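Local atomic coordinates of antifreeze protein (Marinomonas primoryensis, PDB entry 3P4G), a protein that binds ice through anchored clathrate waters, as a hyperactive, calcium-dependent antifreeze protein built as a right-handed beta-helix. Residues K226-I231 with Q245-A250. Residues are numbered along the deposited sequence; the frame is centred on the assembly and turned at random.
Sequences KVSGNI and QVWAEA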
loop_
_atom_site.group_PDB
_atom_site.type_symbol
_atom_site.label_atom_id
_atom_site.label_comp_id
_atom_site.label_asym_id
_atom_site.label_seq_id
_atom_site.Cartn_x
_atom_site.Cartn_y
_atom_site.Cartn_z
ATOM N N LYS A 226 15.680 -0.537 -7.738
ATOM C CA LYS A 226 16.849 -0.289 -6.906
ATOM C C LYS A 226 16.357 0.082 -5.540
ATOM O O LYS A 226 15.205 0.511 -5.413
ATOM C CB LYS A 226 17.662 0.885 -7.457
ATOM C CG LYS A 226 18.122 0.639 -8.896
ATOM C CD LYS A 226 18.884 1.840 -9.458
ATOM C CE LYS A 226 19.342 1.549 -10.897
ATOM N NZ LYS A 226 18.270 2.051 -11.840
ATOM N N VAL A 227 17.229 -0.055 -4.536
ATOM C CA VAL A 227 16.886 0.349 -3.170
ATOM C C VAL A 227 17.967 1.330 -2.743
ATOM O O VAL A 227 19.164 0.984 -2.736
ATOM C CB VAL A 227 16.917 -0.845 -2.184
ATOM C CG1 VAL A 227 16.662 -0.393 -0.707
ATOM C CG2 VAL A 227 15.851 -1.914 -2.623
ATOM N N SER A 228 17.548 2.537 -2.378
ATOM C CA SER A 228 18.428 3.418 -1.634
ATOM C C SER A 228 17.877 3.688 -0.227
ATOM O O SER A 228 18.603 4.259 0.565
ATOM C CB SER A 228 18.638 4.766 -2.352
ATOM O OG SER A 228 17.406 5.497 -2.409
ATOM N N GLY A 229 16.607 3.343 0.051
ATOM C CA GLY A 229 15.968 3.714 1.327
ATOM C C GLY A 229 16.078 2.560 2.340
ATOM O O GLY A 229 17.086 1.839 2.366
ATOM N N ASN A 230 15.054 2.353 3.146
ATOM C CA ASN A 230 15.176 1.406 4.252
ATOM C C ASN A 230 14.146 0.325 4.133
ATOM O O ASN A 230 13.005 0.596 3.798
ATOM C CB ASN A 230 14.990 2.121 5.582
ATOM C CG ASN A 230 16.038 3.178 5.817
ATOM O OD1 ASN A 230 15.737 4.271 6.319
ATOM N ND2 ASN A 230 17.264 2.881 5.457
ATOM N N ILE A 231 14.540 -0.894 4.474
ATOM C CA ILE A 231 13.587 -2.006 4.597
ATOM C C ILE A 231 13.768 -2.612 6.000
ATOM O O ILE A 231 14.898 -2.936 6.377
ATOM C CB ILE A 231 13.854 -3.130 3.554
ATOM C CG1 ILE A 231 13.715 -2.633 2.118
ATOM C CG2 ILE A 231 12.895 -4.375 3.814
ATOM C CD1 ILE A 231 14.174 -3.659 1.040
ATOM N N GLN A 245 20.043 -2.901 -8.043
ATOM C CA GLN A 245 21.153 -2.404 -7.213
ATOM C C GLN A 245 20.660 -1.920 -5.882
ATOM O O GLN A 245 19.632 -1.234 -5.808
ATOM C CB GLN A 245 21.864 -1.242 -7.903
ATOM C CG GLN A 245 22.593 -1.618 -9.186
ATOM C CD GLN A 245 21.758 -1.437 -10.448
ATOM O OE1 GLN A 245 20.522 -1.640 -10.453
ATOM N NE2 GLN A 245 22.439 -1.084 -11.547
ATOM N N VAL A 246 21.414 -2.268 -4.837
ATOM C CA VAL A 246 21.191 -1.726 -3.517
ATOM C C VAL A 246 22.331 -0.722 -3.311
ATOM O O VAL A 246 23.522 -1.085 -3.234
ATOM C CB VAL A 246 21.278 -2.798 -2.423
ATOM C CG1 VAL A 246 21.113 -2.160 -1.014
ATOM C CG2 VAL A 246 20.189 -3.855 -2.621
ATOM N N TRP A 247 21.967 0.552 -3.273
ATOM C CA TRP A 247 22.958 1.612 -3.157
ATOM C C TRP A 247 23.527 1.722 -1.722
ATOM O O TRP A 247 22.946 1.176 -0.764
ATOM C CB TRP A 247 22.332 2.922 -3.624
ATOM C CG TRP A 247 22.151 3.002 -5.153
ATOM C CD1 TRP A 247 22.682 2.164 -6.111
ATOM C CD2 TRP A 247 21.429 4.014 -5.856
ATOM N NE1 TRP A 247 22.289 2.582 -7.378
ATOM C CE2 TRP A 247 21.534 3.726 -7.244
ATOM C CE3 TRP A 247 20.698 5.138 -5.448
ATOM C CZ2 TRP A 247 20.924 4.535 -8.231
ATOM C CZ3 TRP A 247 20.081 5.939 -6.431
ATOM C CH2 TRP A 247 20.201 5.638 -7.793
ATOM N N ALA A 248 24.676 2.414 -1.593
ATOM C CA ALA A 248 25.417 2.420 -0.334
ATOM C C ALA A 248 24.631 2.948 0.877
ATOM O O ALA A 248 24.864 2.492 1.998
ATOM C CB ALA A 248 26.716 3.220 -0.486
ATOM N N GLU A 249 23.709 3.895 0.657
ATOM C CA GLU A 249 22.940 4.513 1.784
ATOM C C GLU A 249 21.730 3.682 2.258
ATOM O O GLU A 249 21.059 4.039 3.234
ATOM C CB GLU A 249 22.464 5.940 1.396
ATOM C CG GLU A 249 21.508 5.962 0.197
ATOM C CD GLU A 249 22.180 6.168 -1.137
ATOM O OE1 GLU A 249 23.219 5.543 -1.448
ATOM O OE2 GLU A 249 21.658 6.970 -1.935
ATOM N N ALA A 250 21.421 2.614 1.530
ATOM C CA ALA A 250 20.307 1.776 1.862
ATOM C C ALA A 250 20.588 1.028 3.172
ATOM O O ALA A 250 21.737 0.710 3.487
ATOM C CB ALA A 250 20.085 0.769 0.774
HETATM O O HOH W 1 18.766 4.658 4.130
#
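Lys226 and Gln245 extend side by side and in the same direction from equivalent places on successive coils, as stacked coils of a beta-helix place equivalent residues above one another. Lys226 sets CG anti to its own carbonyl carbon (chi1 -58°) and runs extended as far as CE, which lies 3.4 Å from Gln245 OE1. Midway, the chain passes obliquely by the indole of Trp247, with CD 3.6 Å from Trp247 CZ2. An alanine in place of Lys226 would probably leave the Trp247 ring without the CD that lies beside it and Gln245 OE1 without the CE next to it. Further along, Ser228 CB lies 3.7 Å from Trp247 CE3 and also meets the carboxylate end of Glu249, whose CG touches Ser228 O. The backbones are joined by a single beta bridge, Val227 N giving a bond of 3.0 Å to Gln245 O and Trp247 N one of 2.9 Å to Val227 O. On the buried side Val227 CG1, anti to the backbone N, packs 3.9 Å from Ala250 CB, and Val242 of strand 239-242 also touches Val227. A type I turn from Trp247 to Ala250, closed by Ala250 N bonding Trp247 O, leads into strand 251-253. Chemically, two backbone bonds and an aliphatic contact hold the two coils together here, whereas the outer layer joins them through methylenes beside polar and aromatic groups.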